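PDB 2W2K: D-mandelate dehydrogenase from Rhodotorula graminis, which probably catalyses the NAD(P)-dependent interconversion of D-mandelate and its 2-oxo acid. Local coordinates for residues L122-S127 with H298-T303; L126-L131 with G249-N254. All blocks are in the same frame, centred on the assembly; numbering follows the deposited sequence.

How the contacts relate
Contacts 1 and 2 lie side by side, their centres about 7 Å apart, and both start from helix 114-130, sharing Leu126 and Ser127. The helix comes first along the chain; strand 250-254 of contact 2 follows, and strand 299-301 of contact 1 comes last. Both strands belong to the seven-stranded parallel sheet of the nucleotide-binding domain, with strand 275-280 between them. One helix, more than a hundred residues earlier in the chain, therefore packs across two strands of the sheet next to NAD(+)-binding residues. The two contacts also touch directly: Leu124 CB lies 3.8 Å from Val253 CG1, and His298 ND1 3.6 Å from Leu131 CD2. Thr255 and Asp281, which bind NAD(+), lie beside contact 1.

Contact 1: L122-S127 with H298-T303; sequences LYLILS and HVTLTT
The tight part of this interface is a pair of hydroxyls: Ser127 OG and Thr300 OG1 are hydrogen-bonded at 2.7 Å, and either could be the donor. Both first torsions aim the oxygens at one another. Ser127 OG stands anti to its own backbone N (chi1 -171°), whereas Thr300 OG1 is anti to its carbonyl carbon (chi1 -56°). The same Thr300 rotamer sends the methyl CG2 along the other branch, anti to the backbone N, where it meets the tip of Leu124. Leu124 CD2 comes within 3.7 Å of Thr300 CG2, the two side chains meeting at a slant. Thr300 thus divides its two branches between a polar and an apolar partner on successive turns of the helix, and Ser133 of helix 132-139 packs against both Ser127 and Thr300.

The 122-127 part of helix 114-130 runs nearly antiparallel to strand 299-301, at 155° with the axes 9.6 Å apart, which is the helix-on-sheet packing of a Rossmann-type nucleotide-binding domain. Within this chain the strand is the edge of the parallel sheet, and the backbone of Thr300 is hydrogen-bonded to strand 275-280.

Packing loosens towards Tyr123 and Thr302. The Tyr123 ring meets the two threonine methyls obliquely, with CE2 4.5 Å from Thr300 CG2 and 4.5 Å from Thr302 CG2. This looser side is buried rather than open to solvent, because the other chain of the assembly comes in here: an acidic side chain of that chain hydrogen-bonds Tyr123 OH, and one of its aromatic rings meets the tyrosine ring nearly parallel. Thr302 OG1, 4.4 Å from Leu124 CD2, instead hydrogen-bonds Asp281 OD1, making Thr302 a second-shell partner of a residue that binds NAD(+), while Leu124 also touches Thr255, another NAD(+)-binding residue.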
loop_
_atom_site.group_PDB
_atom_site.type_symbol
_atom_site.label_atom_id
_atom_site.label_comp_id
_atom_site.label_asym_id
_atom_site.label_seq_id
_atom_site.Cartn_x
_atom_site.Cartn_y
_atom_site.Cartn_z
ATOM N N LEU B 122 4.011 5.261 -0.730
ATOM C CA LEU B 122 2.935 4.924 0.228
ATOM C C LEU B 122 2.786 3.398 0.404
ATOM O O LEU B 122 2.593 2.916 1.535
ATOM C CB LEU B 122 1.573 5.562 -0.155
ATOM C CG LEU B 122 0.554 5.663 1.019
ATOM C CD1 LEU B 122 0.941 6.800 1.995
ATOM C CD2 LEU B 122 -0.870 5.871 0.478
ATOM N N TYR B 123 2.889 2.646 -0.703
ATOM C CA TYR B 123 2.930 1.168 -0.663
ATOM C C TYR B 123 4.080 0.628 0.232
ATOM O O TYR B 123 3.866 -0.268 1.081
ATOM C CB TYR B 123 3.038 0.612 -2.110
ATOM C CG TYR B 123 3.380 -0.874 -2.235
ATOM C CD1 TYR B 123 2.368 -1.843 -2.278
ATOM C CD2 TYR B 123 4.715 -1.307 -2.352
ATOM C CE1 TYR B 123 2.679 -3.218 -2.415
ATOM C CE2 TYR B 123 5.036 -2.691 -2.469
ATOM C CZ TYR B 123 4.015 -3.627 -2.504
ATOM O OH TYR B 123 4.317 -4.987 -2.646
ATOM N N LEU B 124 5.291 1.160 0.043
ATOM C CA LEU B 124 6.449 0.735 0.874
ATOM C C LEU B 124 6.261 1.102 2.370
ATOM O O LEU B 124 6.643 0.317 3.255
ATOM C CB LEU B 124 7.751 1.334 0.342
ATOM C CG LEU B 124 8.194 0.988 -1.105
ATOM C CD1 LEU B 124 9.441 1.789 -1.454
ATOM C CD2 LEU B 124 8.443 -0.547 -1.234
ATOM N N ILE B 125 5.669 2.269 2.643
ATOM C CA ILE B 125 5.338 2.699 4.046
ATOM C C ILE B 125 4.357 1.724 4.723
ATOM O O ILE B 125 4.581 1.273 5.871
ATOM C CB ILE B 125 4.801 4.186 4.111
ATOM C CG1 ILE B 125 5.922 5.172 3.754
ATOM C CG2 ILE B 125 4.267 4.523 5.531
ATOM C CD1 ILE B 125 5.430 6.666 3.478
ATOM N N LEU B 126 3.278 1.380 4.008
ATOM C CA LEU B 126 2.357 0.345 4.489
ATOM C C LEU B 126 3.090 -0.997 4.699
ATOM O O LEU B 126 2.938 -1.620 5.754
ATOM C CB LEU B 126 1.138 0.202 3.548
ATOM C CG LEU B 126 0.107 1.353 3.578
ATOM C CD1 LEU B 126 -0.734 1.445 2.273
ATOM C CD2 LEU B 126 -0.817 1.276 4.805
ATOM N N SER B 127 3.901 -1.424 3.723
ATOM C CA SER B 127 4.667 -2.684 3.858
ATOM C C SER B 127 5.563 -2.775 5.117
ATOM O O SER B 127 5.557 -3.803 5.812
ATOM C CB SER B 127 5.483 -2.990 2.576
ATOM O OG SER B 127 6.042 -4.296 2.640
ATOM N N HIS B 298 12.505 -9.046 6.801
ATOM C CA HIS B 298 11.655 -7.853 6.702
ATOM C C HIS B 298 12.168 -6.717 5.777
ATOM O O HIS B 298 11.958 -5.517 6.058
ATOM C CB HIS B 298 11.339 -7.322 8.119
ATOM C CG HIS B 298 10.580 -8.291 8.987
ATOM N ND1 HIS B 298 9.409 -8.900 8.589
ATOM C CD2 HIS B 298 10.815 -8.722 10.251
ATOM C CE1 HIS B 298 8.965 -9.680 9.564
ATOM N NE2 HIS B 298 9.796 -9.583 10.590
ATOM N N VAL B 299 12.813 -7.072 4.667
ATOM C CA VAL B 299 13.215 -6.046 3.679
ATOM C C VAL B 299 12.343 -6.166 2.406
ATOM O O VAL B 299 12.358 -7.205 1.729
ATOM C CB VAL B 299 14.739 -6.113 3.314
ATOM C CG1 VAL B 299 15.150 -4.943 2.384
ATOM C CG2 VAL B 299 15.620 -6.103 4.566
ATOM N N THR B 300 11.580 -5.118 2.108
ATOM C CA THR B 300 10.725 -5.042 0.915
ATOM C C THR B 300 11.574 -4.510 -0.257
ATOM O O THR B 300 12.210 -3.443 -0.155
ATOM C CB THR B 300 9.459 -4.115 1.147
ATOM O OG1 THR B 300 8.691 -4.558 2.284
ATOM C CG2 THR B 300 8.565 -4.051 -0.112
ATOM N N LEU B 301 11.604 -5.269 -1.358
ATOM C CA LEU B 301 12.455 -4.945 -2.523
ATOM C C LEU B 301 11.670 -4.966 -3.851
ATOM O O LEU B 301 11.050 -5.977 -4.191
ATOM C CB LEU B 301 13.661 -5.916 -2.601
ATOM C CG LEU B 301 14.576 -5.965 -1.349
ATOM C CD1 LEU B 301 15.297 -7.317 -1.189
ATOM C CD2 LEU B 301 15.538 -4.790 -1.329
ATOM N N THR B 302 11.689 -3.855 -4.592
ATOM C CA THR B 302 10.991 -3.753 -5.911
ATOM C C THR B 302 11.968 -3.357 -7.069
ATOM O O THR B 302 13.054 -2.805 -6.817
ATOM C CB THR B 302 9.720 -2.829 -5.840
ATOM O OG1 THR B 302 10.052 -1.552 -5.246
ATOM C CG2 THR B 302 8.617 -3.485 -4.993
ATOM N N THR B 303 11.599 -3.657 -8.321
ATOM C CA THR B 303 12.457 -3.400 -9.502
ATOM C C THR B 303 12.386 -1.955 -10.097
ATOM O O THR B 303 12.110 -1.788 -11.304
ATOM C CB THR B 303 12.192 -4.456 -10.660
ATOM O OG1 THR B 303 10.841 -4.331 -11.141
ATOM C CG2 THR B 303 12.418 -5.888 -10.166
#

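Contact 2: L126-L131 with G249-N254; sequences LSVFRL and GSRIVN
Helix 126-130 and strand 250-254 run nearly antiparallel at 159°, with axes 8.8 Å apart and Val128 facing Arg251 at a CA-CA separation of 6.6 Å. Arg251 contributes the largest share of the buried surface, followed by Val128. Its chain, extended from CG to NE, runs alongside Val128 but the other way, bringing CD to 3.7 Å from Val128 O. The guanidinium then lies flat on the Phe129 ring, centres 4.4 Å apart and planes at 12°, a cation-pi stack. Arg251 CD adds a CH-pi contact almost straight above the ring centre, 4.0 Å from the centroid. On the opposite face of the guanidinium lies Gly249 O, displaced from the centre. A water ties the end of the helix to the group, giving a hydrogen bond to Phe129 O (2.8 Å from the water O) and accepting one from Arg251 NH2, while NH1 bonds Asp222 O. An alanine here removes the stacked guanidinium with its NH1 and NH2 bonds, and would probably loosen the hold of the helix end on the strand. Toward Thr255, an NAD(+)-binding residue, Val128 CG2 meets Val253 CG1 at 4.0 Å. Val128 O itself is hydrogen-bonded by Ser277 OG of the adjoining strand 275-280, so this helix end is held across neighbouring strands of the parallel sheet, an antiparallel helix-on-strand arrangement typical of the Rossmann fold.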
loop_
_atom_site.group_PDB
_atom_site.type_symbol
_atom_site.label_atom_id
_atom_site.label_comp_id
_atom_site.label_asym_id
_atom_site.label_seq_id
_atom_site.Cartn_x
_atom_site.Cartn_y
_atom_site.Cartn_z
ATOM N N LEU B 126 3.278 1.380 4.008
ATOM C CA LEU B 126 2.357 0.345 4.489
ATOM C C LEU B 126 3.090 -0.997 4.699
ATOM O O LEU B 126 2.938 -1.620 5.754
ATOM C CB LEU B 126 1.138 0.202 3.548
ATOM C CG LEU B 126 0.107 1.353 3.578
ATOM C CD1 LEU B 126 -0.734 1.445 2.273
ATOM C CD2 LEU B 126 -0.817 1.276 4.805
ATOM N N SER B 127 3.901 -1.424 3.723
ATOM C CA SER B 127 4.667 -2.684 3.858
ATOM C C SER B 127 5.563 -2.775 5.117
ATOM O O SER B 127 5.557 -3.803 5.812
ATOM C CB SER B 127 5.483 -2.990 2.576
ATOM O OG SER B 127 6.042 -4.296 2.640
ATOM N N VAL B 128 6.321 -1.714 5.407
ATOM C CA VAL B 128 7.281 -1.739 6.532
ATOM C C VAL B 128 6.601 -1.658 7.912
ATOM O O VAL B 128 7.147 -2.176 8.909
ATOM C CB VAL B 128 8.448 -0.673 6.389
ATOM C CG1 VAL B 128 9.292 -0.929 5.103
ATOM C CG2 VAL B 128 7.950 0.783 6.425
ATOM N N PHE B 129 5.427 -1.020 7.986
ATOM C CA PHE B 129 4.657 -0.959 9.242
ATOM C C PHE B 129 3.937 -2.295 9.538
ATOM O O PHE B 129 3.847 -2.705 10.703
ATOM C CB PHE B 129 3.638 0.207 9.243
ATOM C CG PHE B 129 4.185 1.524 9.812
ATOM C CD1 PHE B 129 4.600 2.554 8.959
ATOM C CD2 PHE B 129 4.237 1.741 11.213
ATOM C CE1 PHE B 129 5.091 3.778 9.475
ATOM C CE2 PHE B 129 4.731 2.949 11.748
ATOM C CZ PHE B 129 5.169 3.972 10.879
ATOM N N ARG B 130 3.473 -2.974 8.483
ATOM C CA ARG B 130 2.590 -4.172 8.595
ATOM C C ARG B 130 3.300 -5.541 8.429
ATOM O O ARG B 130 2.700 -6.604 8.685
ATOM C CB ARG B 130 1.424 -4.017 7.589
ATOM C CG ARG B 130 0.565 -2.718 7.847
ATOM C CD ARG B 130 -0.071 -2.659 9.315
ATOM N NE ARG B 130 -0.952 -3.822 9.468
ATOM C CZ ARG B 130 -2.225 -3.872 9.083
ATOM N NH1 ARG B 130 -2.850 -2.774 8.611
ATOM N NH2 ARG B 130 -2.884 -5.037 9.163
ATOM N N LEU B 131 4.578 -5.492 8.024
ATOM C CA LEU B 131 5.388 -6.692 7.695
ATOM C C LEU B 131 4.724 -7.560 6.587
ATOM O O LEU B 131 4.711 -8.795 6.649
ATOM C CB LEU B 131 5.743 -7.511 8.980
ATOM C CG LEU B 131 6.320 -6.638 10.124
ATOM C CD1 LEU B 131 6.491 -7.437 11.419
ATOM C CD2 LEU B 131 7.638 -5.950 9.697
ATOM N N GLY B 249 14.102 -0.078 16.728
ATOM C CA GLY B 249 12.870 -0.622 16.122
ATOM C C GLY B 249 12.185 0.260 15.078
ATOM O O GLY B 249 10.979 0.090 14.801
ATOM N N SER B 250 12.936 1.205 14.510
ATOM C CA SER B 250 12.400 2.137 13.480
ATOM C C SER B 250 12.495 1.548 12.042
ATOM O O SER B 250 12.908 0.370 11.848
ATOM C CB SER B 250 13.111 3.492 13.592
ATOM O OG SER B 250 14.524 3.311 13.559
ATOM N N ARG B 251 12.124 2.363 11.046
ATOM C CA ARG B 251 11.843 1.911 9.669
ATOM C C ARG B 251 12.335 2.967 8.666
ATOM O O ARG B 251 12.357 4.173 9.007
ATOM C CB ARG B 251 10.320 1.688 9.477
ATOM C CG ARG B 251 9.680 0.754 10.526
ATOM C CD ARG B 251 8.163 0.928 10.600
ATOM N NE ARG B 251 7.614 0.298 11.799
ATOM C CZ ARG B 251 7.618 0.850 13.021
ATOM N NH1 ARG B 251 8.177 2.054 13.256
ATOM N NH2 ARG B 251 7.061 0.189 14.023
ATOM N N ILE B 252 12.730 2.532 7.450
ATOM C CA ILE B 252 13.115 3.497 6.378
ATOM C C ILE B 252 12.687 3.036 4.970
ATOM O O ILE B 252 12.691 1.821 4.690
ATOM C CB ILE B 252 14.635 3.821 6.409
ATOM C CG1 ILE B 252 14.986 4.974 5.436
ATOM C CG2 ILE B 252 15.481 2.566 6.144
ATOM C CD1 ILE B 252 16.394 5.566 5.725
ATOM N N VAL B 253 12.277 3.987 4.118
ATOM C CA VAL B 253 11.969 3.698 2.685
ATOM C C VAL B 253 12.731 4.659 1.735
ATOM O O VAL B 253 13.005 5.822 2.096
ATOM C CB VAL B 253 10.423 3.708 2.360
ATOM C CG1 VAL B 253 9.626 2.795 3.343
ATOM C CG2 VAL B 253 9.859 5.102 2.329
ATOM N N ASN B 254 13.067 4.178 0.533
ATOM C CA ASN B 254 13.784 5.002 -0.470
ATOM C C ASN B 254 13.142 4.870 -1.859
ATOM O O ASN B 254 13.050 3.738 -2.394
ATOM C CB ASN B 254 15.291 4.623 -0.514
ATOM C CG ASN B 254 16.145 5.589 -1.362
ATOM O OD1 ASN B 254 15.701 6.678 -1.767
ATOM N ND2 ASN B 254 17.403 5.200 -1.599
HETATM O O HOH W 1 5.697 -2.104 12.766
#